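Local coordinates for protein putative NAD(P)H:FMN oxidoreductase (Porphyromonas gingivalis W83, PDB 3GE5) that binds flavin mononucleotide and probably works as an FMN-dependent oxidoreductase of the nitroreductase family, at residues F27-I30 with E31-R35; A127-Y130 with M131-A135; L152-I156 with F157-S161; N185-T188 with I189-V193. All coordinates share one frame; numbering follows the deposited sequence.

Read from the N terminus, the four contacts follow one another in series, none nesting in or crossing another. Each joins two adjoining segments through residues a few positions apart, so each closes a local turn. Interaction 1 forms the short helix 29-34, just ahead of the FMN-binding arginines R37, R38 and R41. Interaction 2 is a mid-section of the buried helix 120-137 and touches interaction 1, F33 and F34 packing on L133. Interaction 3, with its centre about 38 Å from that of interaction 1 and across the middle of the chain, ends helix 150-156 before strand 163-172. Interaction 4 starts helix 189-192 in the C-terminal arm and brings an arginine to the flavin phosphate. All four touch the second subunit.

Interaction 1. Residues F27-I30 with E31-R35; sequences FRLI and EDFFR. With SO4 (sulfate ion), chain F.
R28 and E31 meet at the start of the short helix 29-34, where the extended arginine crosses the bent glutamate at a slant. Its CB lies 3.2 Å from E31 OE1, and CG and CD continue past the carboxylate, R28 CD reaching 3.4 Å from E31 OE1. At the tip, R28 NH1 gives a salt bridge of 3.2 Å to E31 OE2. The oxygen lies almost in the guanidinium plane, whereas the N-H reaches it from well above the carboxylate plane, the two flat groups being turned 65° apart. The backbone of R28 is held as well: its N-H points almost straight at D32 OD2 (3.0 Å), while its O accepts from D32 N, so one aspartate takes both polar backbone atoms.

The turn then widens. F34 N bonds to L29 O at 2.8 Å and R35 N to I30 O at 2.9 Å, five-residue spacings of pi type. L29, with CG anti to the backbone N (chi1 -164°), sets that CG over one face of the F34 ring in a CH-pi contact, 4.0 Å from the centroid. R35 points outward and grips a sulfate, probably from the crystallisation liquor, through NH1 and NH2. F33 and F34 seat the helix on L133 of helix 120-137, and across the dimer L29 and I30 pack against E134 of the second subunit.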
loop_
_atom_site.group_PDB
_atom_site.type_symbol
_atom_site.label_atom_id
_atom_site.label_comp_id
_atom_site.label_asym_id
_atom_site.label_seq_id
_atom_site.Cartn_x
_atom_site.Cartn_y
_atom_site.Cartn_z
ATOM N N PHE A 27 -19.940 -1.290 10.452
ATOM C CA PHE A 27 -19.080 -1.294 9.292
ATOM C C PHE A 27 -17.885 -2.184 9.583
ATOM O O PHE A 27 -17.202 -2.033 10.620
ATOM C CB PHE A 27 -18.638 0.129 8.959
ATOM C CG PHE A 27 -17.678 0.201 7.827
ATOM C CD1 PHE A 27 -18.126 0.075 6.515
ATOM C CD2 PHE A 27 -16.319 0.349 8.065
ATOM C CE1 PHE A 27 -17.242 0.133 5.456
ATOM C CE2 PHE A 27 -15.417 0.413 7.016
ATOM C CZ PHE A 27 -15.887 0.313 5.696
ATOM N N ARG A 28 -17.633 -3.124 8.673
ATOM C CA ARG A 28 -16.474 -3.985 8.750
ATOM C C ARG A 28 -15.590 -3.725 7.538
ATOM O O ARG A 28 -16.007 -3.946 6.409
ATOM C CB ARG A 28 -16.890 -5.466 8.778
ATOM C CG ARG A 28 -17.811 -5.808 9.916
ATOM C CD ARG A 28 -18.140 -7.286 9.934
ATOM N NE ARG A 28 -19.173 -7.562 10.902
ATOM C CZ ARG A 28 -19.617 -8.777 11.215
ATOM N NH1 ARG A 28 -19.060 -9.847 10.680
ATOM N NH2 ARG A 28 -20.597 -8.911 12.088
ATOM N N LEU A 29 -14.380 -3.246 7.777
ATOM C CA LEU A 29 -13.459 -2.948 6.690
ATOM C C LEU A 29 -13.227 -4.135 5.770
ATOM O O LEU A 29 -13.205 -3.993 4.564
ATOM C CB LEU A 29 -12.151 -2.334 7.234
ATOM C CG LEU A 29 -11.258 -1.633 6.189
ATOM C CD1 LEU A 29 -11.879 -0.311 5.698
ATOM C CD2 LEU A 29 -9.849 -1.395 6.858
ATOM N N ILE A 30 -13.080 -5.320 6.347
ATOM C CA ILE A 30 -12.826 -6.496 5.539
ATOM C C ILE A 30 -14.067 -6.868 4.703
ATOM O O ILE A 30 -14.030 -6.849 3.462
ATOM C CB ILE A 30 -12.357 -7.708 6.367
ATOM C CG1 ILE A 30 -10.941 -7.493 6.946
ATOM C CG2 ILE A 30 -12.392 -9.023 5.502
ATOM C CD1 ILE A 30 -10.571 -8.445 8.119
ATOM N N GLU A 31 -15.164 -7.243 5.372
ATOM C CA GLU A 31 -16.332 -7.745 4.626
ATOM C C GLU A 31 -17.015 -6.706 3.723
ATOM O O GLU A 31 -17.485 -7.037 2.617
ATOM C CB GLU A 31 -17.353 -8.350 5.588
ATOM C CG GLU A 31 -16.833 -9.607 6.289
ATOM C CD GLU A 31 -16.311 -9.342 7.687
ATOM O OE1 GLU A 31 -15.619 -8.321 7.894
ATOM O OE2 GLU A 31 -16.625 -10.169 8.582
ATOM N N ASP A 32 -17.068 -5.463 4.184
ATOM C CA ASP A 32 -17.890 -4.451 3.532
ATOM C C ASP A 32 -17.115 -3.624 2.536
ATOM O O ASP A 32 -17.708 -2.890 1.763
ATOM C CB ASP A 32 -18.506 -3.519 4.571
ATOM C CG ASP A 32 -19.455 -4.221 5.476
ATOM O OD1 ASP A 32 -19.992 -5.289 5.063
ATOM O OD2 ASP A 32 -19.660 -3.711 6.598
ATOM N N PHE A 33 -15.794 -3.707 2.574
ATOM C CA PHE A 33 -14.979 -2.790 1.783
ATOM C C PHE A 33 -13.855 -3.516 1.046
ATOM O O PHE A 33 -13.851 -3.545 -0.187
ATOM C CB PHE A 33 -14.475 -1.658 2.660
ATOM C CG PHE A 33 -13.786 -0.576 1.868
ATOM C CD1 PHE A 33 -14.493 0.226 0.995
ATOM C CD2 PHE A 33 -12.414 -0.452 1.935
ATOM C CE1 PHE A 33 -13.800 1.190 0.230
ATOM C CE2 PHE A 33 -11.754 0.500 1.188
ATOM C CZ PHE A 33 -12.451 1.315 0.357
ATOM N N PHE A 34 -12.897 -4.109 1.754
ATOM C CA PHE A 34 -11.832 -4.821 1.045
ATOM C C PHE A 34 -12.348 -5.956 0.134
ATOM O O PHE A 34 -12.006 -6.033 -1.056
ATOM C CB PHE A 34 -10.814 -5.444 2.033
ATOM C CG PHE A 34 -9.939 -4.452 2.773
ATOM C CD1 PHE A 34 -9.480 -3.261 2.169
ATOM C CD2 PHE A 34 -9.476 -4.776 4.045
ATOM C CE1 PHE A 34 -8.596 -2.396 2.848
ATOM C CE2 PHE A 34 -8.609 -3.924 4.732
ATOM C CZ PHE A 34 -8.215 -2.722 4.160
ATOM N N ARG A 35 -13.187 -6.825 0.688
ATOM C CA ARG A 35 -13.647 -7.997 -0.073
ATOM C C ARG A 35 -14.582 -7.714 -1.223
ATOM O O ARG A 35 -14.713 -8.571 -2.108
ATOM C CB ARG A 35 -14.224 -9.071 0.841
ATOM C CG ARG A 35 -13.167 -9.675 1.734
ATOM C CD ARG A 35 -12.122 -10.488 0.967
ATOM N NE ARG A 35 -12.712 -11.451 0.061
ATOM C CZ ARG A 35 -13.028 -12.708 0.374
ATOM N NH1 ARG A 35 -12.823 -13.175 1.597
ATOM N NH2 ARG A 35 -13.619 -13.481 -0.536
HETATM S S SO4 F . -14.475 -16.657 1.178
HETATM O O1 SO4 F . -14.402 -18.085 1.491
HETATM O O2 SO4 F . -15.830 -16.102 1.090
HETATM O O3 SO4 F . -13.862 -16.394 -0.112
HETATM O O4 SO4 F . -13.704 -16.037 2.246
#

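Interaction 2. Residues A127-Y130 with M131-A135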
loop_
_atom_site.group_PDB
_atom_site.type_symbol
_atom_site.label_atom_id
_atom_site.label_comp_id
_atom_site.label_asym_id
_atom_site.label_seq_id
_atom_site.Cartn_x
_atom_site.Cartn_y
_atom_site.Cartn_z
ATOM N N ALA A 127 0.670 5.091 -1.697
ATOM C CA ALA A 127 -0.172 6.075 -2.393
ATOM C C ALA A 127 -1.129 5.350 -3.396
ATOM O O ALA A 127 -2.337 5.656 -3.466
ATOM C CB ALA A 127 0.654 7.131 -3.138
HETATM N N MSE A 128 -0.572 4.404 -4.163
HETATM C CA MSE A 128 -1.375 3.622 -5.117
HETATM C C MSE A 128 -2.502 2.874 -4.374
HETATM O O MSE A 128 -3.645 2.823 -4.854
HETATM C CB MSE A 128 -0.499 2.625 -5.879
HETATM C CG MSE A 128 0.260 3.262 -7.029
HETATM SE SE MSE A 128 -0.875 3.527 -8.613
HETATM C CE MSE A 128 -1.430 1.678 -8.912
ATOM N N THR A 129 -2.184 2.290 -3.228
ATOM C CA THR A 129 -3.184 1.528 -2.454
ATOM C C THR A 129 -4.314 2.484 -1.995
ATOM O O THR A 129 -5.499 2.183 -2.124
ATOM C CB THR A 129 -2.559 0.779 -1.250
ATOM O OG1 THR A 129 -1.576 -0.159 -1.714
ATOM C CG2 THR A 129 -3.680 0.030 -0.406
ATOM N N TYR A 130 -3.926 3.644 -1.463
ATOM C CA TYR A 130 -4.913 4.650 -1.051
ATOM C C TYR A 130 -5.797 5.024 -2.236
ATOM O O TYR A 130 -7.022 5.181 -2.100
ATOM C CB TYR A 130 -4.207 5.897 -0.498
ATOM C CG TYR A 130 -3.968 5.847 0.999
ATOM C CD1 TYR A 130 -3.383 4.749 1.594
ATOM C CD2 TYR A 130 -4.317 6.926 1.818
ATOM C CE1 TYR A 130 -3.219 4.691 2.978
ATOM C CE2 TYR A 130 -4.118 6.893 3.190
ATOM C CZ TYR A 130 -3.588 5.776 3.760
ATOM O OH TYR A 130 -3.406 5.725 5.113
HETATM N N MSE A 131 -5.188 5.214 -3.391
HETATM C CA MSE A 131 -5.942 5.674 -4.579
HETATM C C MSE A 131 -6.893 4.566 -5.087
HETATM O O MSE A 131 -8.062 4.820 -5.472
HETATM C CB MSE A 131 -5.022 6.205 -5.695
HETATM C CG MSE A 131 -4.335 7.512 -5.324
HETATM SE SE MSE A 131 -3.398 8.363 -6.754
HETATM C CE MSE A 131 -1.963 7.074 -7.016
HETATM N N MSE A 132 -6.391 3.343 -5.131
HETATM C CA MSE A 132 -7.206 2.159 -5.490
HETATM C C MSE A 132 -8.427 2.045 -4.570
HETATM O O MSE A 132 -9.569 1.854 -5.017
HETATM C CB MSE A 132 -6.355 0.884 -5.376
HETATM C CG MSE A 132 -7.101 -0.390 -5.617
HETATM SE SE MSE A 132 -6.013 -1.970 -5.509
HETATM C CE MSE A 132 -5.626 -1.927 -3.607
ATOM N N LEU A 133 -8.188 2.124 -3.269
ATOM C CA LEU A 133 -9.271 2.048 -2.278
ATOM C C LEU A 133 -10.244 3.222 -2.388
ATOM O O LEU A 133 -11.479 3.037 -2.335
ATOM C CB LEU A 133 -8.650 1.942 -0.878
ATOM C CG LEU A 133 -7.853 0.660 -0.610
ATOM C CD1 LEU A 133 -7.185 0.730 0.803
ATOM C CD2 LEU A 133 -8.724 -0.597 -0.750
ATOM N N GLU A 134 -9.709 4.415 -2.616
ATOM C CA GLU A 134 -10.588 5.556 -2.806
ATOM C C GLU A 134 -11.500 5.400 -4.031
ATOM O O GLU A 134 -12.709 5.683 -3.944
ATOM C CB GLU A 134 -9.753 6.839 -2.913
ATOM C CG GLU A 134 -10.615 8.115 -3.024
ATOM C CD GLU A 134 -11.430 8.418 -1.724
ATOM O OE1 GLU A 134 -11.096 7.869 -0.653
ATOM O OE2 GLU A 134 -12.400 9.246 -1.772
ATOM N N ALA A 135 -10.933 4.959 -5.152
ATOM C CA ALA A 135 -11.715 4.682 -6.382
ATOM C C ALA A 135 -12.847 3.674 -6.079
ATOM O O ALA A 135 -14.019 3.902 -6.446
ATOM C CB ALA A 135 -10.798 4.190 -7.535
#
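M128 and M131, both selenomethionines, cross on one flank of the long helix 120-137, which packs on the four-stranded sheet of this nitroreductase-family subunit. The M128 chain bends at both chi2 and chi3, whereas M131 stays extended through chi2 (-171°) and turns only at its end. The result brings M131 CE to 4.0 Å from M128 SE, the two chains meeting at a slant. Both then settle on strand 100-107, where T104 meets the two of them and I102 meets M131.

On a different flank T129 and L133 lie side by side and point the same way. T129 CG2 stands anti to the backbone N, which directs this methyl along the helix to 3.8 Å from L133 CD1. The hydroxyl of T129 is turned back to the carbonyl of S125, one turn earlier, so the threonine is satisfied within its own helix. This flank faces the dimer partner: T129 meets T129, and L133 meets L133, of the second subunit, while the Y130 ring stacks on F34 of that subunit and its side chain also packs on M132 there.

M132 reaches toward the flavin side. CG lies anti to the backbone N (chi1 176°), and the chain stays straight before hooking at the methyl, which places it among C142, W144 and the FMN-binding R37. Beneath these side chains runs an unbroken alpha-helical ladder, in which M131 N bonds to A127 O, M132 N to M128 O and E134 N to Y130 O. The remaining rung joins L133 N to T129 O at 2.9 Å.

Interaction 3. Residues L152-I156 with F157-S161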
loop_
_atom_site.group_PDB
_atom_site.type_symbol
_atom_site.label_atom_id
_atom_site.label_comp_id
_atom_site.label_asym_id
_atom_site.label_seq_id
_atom_site.Cartn_x
_atom_site.Cartn_y
_atom_site.Cartn_z
ATOM N N LEU A 152 9.983 3.200 -21.960
ATOM C CA LEU A 152 9.175 3.786 -23.007
ATOM C C LEU A 152 8.231 4.869 -22.446
ATOM O O LEU A 152 8.141 5.968 -22.966
ATOM C CB LEU A 152 8.376 2.723 -23.775
ATOM C CG LEU A 152 7.499 3.273 -24.894
ATOM C CD1 LEU A 152 8.307 4.138 -25.871
ATOM C CD2 LEU A 152 6.824 2.091 -25.629
ATOM N N CYS A 153 7.554 4.554 -21.352
ATOM C CA CYS A 153 6.740 5.522 -20.622
ATOM C C CYS A 153 7.530 6.804 -20.306
ATOM O O CYS A 153 7.083 7.912 -20.600
ATOM C CB CYS A 153 6.207 4.877 -19.356
ATOM S SG CYS A 153 5.071 5.961 -18.466
ATOM N N SER A 154 8.747 6.619 -19.775
ATOM C CA SER A 154 9.640 7.757 -19.475
ATOM C C SER A 154 10.013 8.562 -20.712
ATOM O O SER A 154 10.089 9.793 -20.668
ATOM C CB SER A 154 10.916 7.298 -18.774
ATOM O OG SER A 154 10.619 6.843 -17.473
ATOM N N GLU A 155 10.287 7.864 -21.808
ATOM C CA GLU A 155 10.577 8.547 -23.069
ATOM C C GLU A 155 9.356 9.336 -23.586
ATOM O O GLU A 155 9.483 10.494 -23.967
ATOM C CB GLU A 155 11.084 7.522 -24.084
ATOM C CG GLU A 155 11.447 8.088 -25.420
ATOM C CD GLU A 155 12.629 9.026 -25.433
ATOM O OE1 GLU A 155 13.543 8.911 -24.591
ATOM O OE2 GLU A 155 12.653 9.856 -26.370
ATOM N N ILE A 156 8.165 8.730 -23.572
ATOM C CA ILE A 156 6.982 9.362 -24.156
ATOM C C ILE A 156 6.604 10.609 -23.356
ATOM O O ILE A 156 6.281 11.632 -23.934
ATOM C CB ILE A 156 5.764 8.389 -24.171
ATOM C CG1 ILE A 156 6.001 7.280 -25.171
ATOM C CG2 ILE A 156 4.459 9.149 -24.477
ATOM C CD1 ILE A 156 5.132 6.073 -24.960
ATOM N N PHE A 157 6.663 10.513 -22.025
ATOM C CA PHE A 157 6.227 11.584 -21.148
ATOM C C PHE A 157 7.374 12.440 -20.601
ATOM O O PHE A 157 7.169 13.207 -19.686
ATOM C CB PHE A 157 5.327 11.003 -20.038
ATOM C CG PHE A 157 4.043 10.474 -20.558
ATOM C CD1 PHE A 157 2.981 11.334 -20.831
ATOM C CD2 PHE A 157 3.893 9.120 -20.869
ATOM C CE1 PHE A 157 1.799 10.849 -21.344
ATOM C CE2 PHE A 157 2.717 8.625 -21.390
ATOM C CZ PHE A 157 1.667 9.493 -21.657
ATOM N N ASP A 158 8.553 12.368 -21.213
ATOM C CA ASP A 158 9.671 13.216 -20.818
ATOM C C ASP A 158 9.932 13.168 -19.298
ATOM O O ASP A 158 10.154 14.211 -18.657
ATOM C CB ASP A 158 9.397 14.646 -21.284
ATOM C CG ASP A 158 9.228 14.744 -22.768
ATOM O OD1 ASP A 158 10.046 14.161 -23.503
ATOM O OD2 ASP A 158 8.259 15.386 -23.212
ATOM N N ILE A 159 9.907 11.963 -18.732
ATOM C CA ILE A 159 10.075 11.809 -17.299
ATOM C C ILE A 159 11.603 11.909 -17.000
ATOM O O ILE A 159 12.392 11.176 -17.585
ATOM C CB ILE A 159 9.450 10.457 -16.747
ATOM C CG1 ILE A 159 7.975 10.303 -17.210
ATOM C CG2 ILE A 159 9.628 10.359 -15.204
ATOM C CD1 ILE A 159 7.242 9.003 -16.835
ATOM N N PRO A 160 12.014 12.818 -16.078
ATOM C CA PRO A 160 13.441 12.915 -15.729
ATOM C C PRO A 160 14.024 11.579 -15.264
ATOM O O PRO A 160 13.306 10.778 -14.672
ATOM C CB PRO A 160 13.449 13.905 -14.553
ATOM C CG PRO A 160 12.213 14.703 -14.670
ATOM C CD PRO A 160 11.193 13.777 -15.320
ATOM N N SER A 161 15.320 11.376 -15.517
ATOM C CA SER A 161 15.998 10.115 -15.198
ATOM C C SER A 161 15.808 9.692 -13.754
ATOM O O SER A 161 15.599 8.517 -13.478
ATOM C CB SER A 161 17.502 10.216 -15.491
ATOM O OG SER A 161 17.733 10.355 -16.881
HETATM O O HOH W 1 12.624 8.375 -16.150
HETATM O O HOH W 2 13.037 10.875 -20.611
HETATM O O HOH W 3 11.747 12.055 -23.518
#
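C153 O accepts from F157 N at 3.0 Å, the last regular turn of helix 150-156, and S154 O takes I159 N at 2.9 Å along a lone pair in the carbonyl plane. A longer, weak bond of 3.5 Å joins D158 N to E155 O. Water continues the network: one molecule bridges S154 O and I159 O, another E155 O and D158 OD1, and a third links S154 OG with P160 O.

The six-to-one bond of I159 and the weaker five-to-two bond of D158, whose backbone is left-handed (phi 51°), make this a Schellman motif. It ends the helix and turns the chain toward strand 163-172.

Packing follows the same pairing. I159 CB sits 3.9 Å from S154 OG, and I159 CD1 comes 4.1 Å from C153 SG. I156 and F157 lie side by side; I156 CG2, anti to the backbone N, is placed over one face of the F157 ring, 3.8 Å from the centroid of that ring. C153 O approaches the ring edge instead, and C153 SG makes an oblique sulfur-aromatic contact. Farther out, C153, S154 and I159 rest on P165, and F157 touches E196 of the second subunit.

Interaction 4. Residues N185-T188 with I189-V193. With FMN (flavin mononucleotide), chain C.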
loop_
_atom_site.group_PDB
_atom_site.type_symbol
_atom_site.label_atom_id
_atom_site.label_comp_id
_atom_site.label_asym_id
_atom_site.label_seq_id
_atom_site.Cartn_x
_atom_site.Cartn_y
_atom_site.Cartn_z
ATOM N N ASN A 185 -9.059 -16.045 -4.892
ATOM C CA ASN A 185 -8.238 -17.065 -4.242
ATOM C C ASN A 185 -7.016 -16.436 -3.588
ATOM O O ASN A 185 -6.384 -15.526 -4.135
ATOM C CB ASN A 185 -7.824 -18.166 -5.197
ATOM C CG ASN A 185 -6.990 -17.672 -6.289
ATOM O OD1 ASN A 185 -7.486 -17.036 -7.230
ATOM N ND2 ASN A 185 -5.695 -17.922 -6.190
ATOM N N ARG A 186 -6.737 -16.933 -2.395
ATOM C CA ARG A 186 -5.587 -16.521 -1.615
ATOM C C ARG A 186 -5.122 -17.741 -0.853
ATOM O O ARG A 186 -5.892 -18.687 -0.589
ATOM C CB ARG A 186 -5.952 -15.422 -0.606
ATOM C CG ARG A 186 -6.363 -14.065 -1.200
ATOM C CD ARG A 186 -5.168 -13.372 -1.863
ATOM N NE ARG A 186 -5.519 -12.011 -2.237
ATOM C CZ ARG A 186 -6.288 -11.687 -3.283
ATOM N NH1 ARG A 186 -6.706 -12.600 -4.153
ATOM N NH2 ARG A 186 -6.580 -10.420 -3.484
ATOM N N LYS A 187 -3.852 -17.711 -0.483
ATOM C CA LYS A 187 -3.300 -18.684 0.444
ATOM C C LYS A 187 -4.054 -18.644 1.764
ATOM O O LYS A 187 -4.653 -17.618 2.111
ATOM C CB LYS A 187 -1.825 -18.373 0.689
ATOM C CG LYS A 187 -0.952 -18.504 -0.553
ATOM C CD LYS A 187 0.445 -17.919 -0.351
ATOM C CE LYS A 187 1.298 -18.102 -1.598
ATOM N NZ LYS A 187 2.559 -17.362 -1.337
ATOM N N THR A 188 -3.973 -19.749 2.511
ATOM C CA THR A 188 -4.612 -19.860 3.827
ATOM C C THR A 188 -3.892 -18.979 4.850
ATOM O O THR A 188 -2.714 -18.658 4.706
ATOM C CB THR A 188 -4.688 -21.299 4.356
ATOM O OG1 THR A 188 -3.379 -21.809 4.625
ATOM C CG2 THR A 188 -5.446 -22.214 3.338
ATOM N N ILE A 189 -4.608 -18.641 5.904
ATOM C CA ILE A 189 -4.017 -17.887 7.000
ATOM C C ILE A 189 -2.893 -18.720 7.663
ATOM O O ILE A 189 -1.862 -18.161 8.085
ATOM C CB ILE A 189 -5.113 -17.424 8.002
ATOM C CG1 ILE A 189 -4.609 -16.262 8.863
ATOM C CG2 ILE A 189 -5.680 -18.611 8.811
ATOM C CD1 ILE A 189 -4.561 -14.949 8.127
ATOM N N GLU A 190 -3.053 -20.049 7.700
ATOM C CA GLU A 190 -2.010 -20.924 8.210
ATOM C C GLU A 190 -0.740 -20.882 7.372
ATOM O O GLU A 190 0.357 -21.047 7.904
ATOM C CB GLU A 190 -2.465 -22.382 8.312
ATOM C CG GLU A 190 -3.516 -22.604 9.401
ATOM C CD GLU A 190 -4.918 -22.125 9.032
ATOM O OE1 GLU A 190 -5.221 -21.942 7.827
ATOM O OE2 GLU A 190 -5.737 -21.956 9.978
ATOM N N GLU A 191 -0.877 -20.702 6.070
ATOM C CA GLU A 191 0.292 -20.608 5.203
ATOM C C GLU A 191 1.066 -19.286 5.333
ATOM O O GLU A 191 2.293 -19.259 5.227
ATOM C CB GLU A 191 -0.085 -20.807 3.737
ATOM C CG GLU A 191 1.150 -20.667 2.798
ATOM C CD GLU A 191 0.966 -21.145 1.353
ATOM O OE1 GLU A 191 -0.069 -21.794 1.015
ATOM O OE2 GLU A 191 1.911 -20.868 0.563
ATOM N N VAL A 192 0.353 -18.189 5.540
ATOM C CA VAL A 192 1.011 -16.862 5.455
ATOM C C VAL A 192 1.400 -16.253 6.813
ATOM O O VAL A 192 2.095 -15.234 6.836
ATOM C CB VAL A 192 0.203 -15.848 4.612
ATOM C CG1 VAL A 192 -0.002 -16.388 3.161
ATOM C CG2 VAL A 192 -1.126 -15.476 5.291
ATOM N N VAL A 193 1.009 -16.893 7.917
ATOM C CA VAL A 193 1.279 -16.386 9.275
ATOM C C VAL A 193 2.122 -17.344 10.101
ATOM O O VAL A 193 1.858 -18.568 10.125
ATOM C CB VAL A 193 -0.055 -16.127 10.057
ATOM C CG1 VAL A 193 0.231 -15.658 11.469
ATOM C CG2 VAL A 193 -0.891 -15.117 9.317
HETATM N N1 FMN C . -3.361 -7.048 -13.490
HETATM C C2 FMN C . -3.144 -6.904 -14.829
HETATM O O2 FMN C . -3.992 -7.292 -15.642
HETATM N N3 FMN C . -1.974 -6.334 -15.314
HETATM C C4 FMN C . -0.964 -5.894 -14.467
HETATM O O4 FMN C . 0.112 -5.399 -14.926
HETATM C C4A FMN C . -1.185 -6.040 -13.100
HETATM N N5 FMN C . -0.182 -5.645 -12.236
HETATM C C5A FMN C . -0.420 -5.652 -10.892
HETATM C C6 FMN C . 0.573 -5.139 -10.052
HETATM C C7 FMN C . 0.333 -5.102 -8.683
HETATM C C7M FMN C . 1.374 -4.583 -7.736
HETATM C C8 FMN C . -0.885 -5.547 -8.169
HETATM C C8M FMN C . -1.166 -5.495 -6.703
HETATM C C9 FMN C . -1.836 -6.086 -9.000
HETATM C C9A FMN C . -1.640 -6.136 -10.373
HETATM N N10 FMN C . -2.612 -6.673 -11.251
HETATM C C10 FMN C . -2.384 -6.599 -12.603
HETATM C "C1'" FMN C . -3.977 -7.064 -10.750
HETATM C "C2'" FMN C . -3.847 -8.439 -10.100
HETATM O "O2'" FMN C . -3.905 -9.435 -11.112
HETATM C "C3'" FMN C . -4.922 -8.679 -9.033
HETATM O "O3'" FMN C . -4.861 -7.636 -8.054
HETATM C "C4'" FMN C . -4.833 -10.067 -8.374
HETATM O "O4'" FMN C . -5.047 -11.133 -9.301
HETATM C "C5'" FMN C . -5.839 -10.242 -7.230
HETATM O "O5'" FMN C . -7.145 -10.101 -7.746
HETATM P P FMN C . -8.152 -9.084 -7.100
HETATM O O1P FMN C . -7.507 -7.721 -7.293
HETATM O O2P FMN C . -8.344 -9.406 -5.630
HETATM O O3P FMN C . -9.396 -9.148 -7.960
HETATM O O HOH W 4 3.719 -18.975 1.253
#
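T188 caps helix 189-192 as its N-cap residue, with OG1 accepting from E191 N at 3.1 Å. The hydroxyl oxygen sits between the backbone N and the carbonyl carbon (chi1 66°), which turns it in toward the first turn of the helix, and the threonine and glutamate side chains cross at about a right angle. T188 O adds to the grip: it accepts from V192 N at 3.2 Å and, weakly, from E191 N. T188 thus meets two successive N-H groups, those of E191 and V192, in this short helix of the C-terminal arm.

The apolar contact is that of K187 CB with V192 CG1, 3.7 Å apart. Among the charged groups, the extended lysine chain runs across the carboxylate of E191, K187 CD lying 3.4 Å from E191 OE2. The charges come near each other without forming a salt bridge. A water donates to E191 OE2 at 2.7 Å; its link to the lysine amine is doubtful, since the position of K187 NZ is less sure.

The remaining polar bonds point away from the helix. The second subunit clasps the strand-like approach, Q70 and R61 of that subunit bonding to the backbone of K187, and V193 pairs in a parallel beta ladder with a strand of the second subunit, carrying the sheet across the interface. R186 serves the flavin site, together with R37, R38 and R41. Its NH1 bonds to N185 O (2.9 Å), approaching from above the carbonyl plane, and NE bonds to A63 O of the second subunit. With the guanidinium fixed in this way, R186 NH2 gives a nearly straight bond (172°) of 3.0 Å to the phosphate oxygen O2P of FMN.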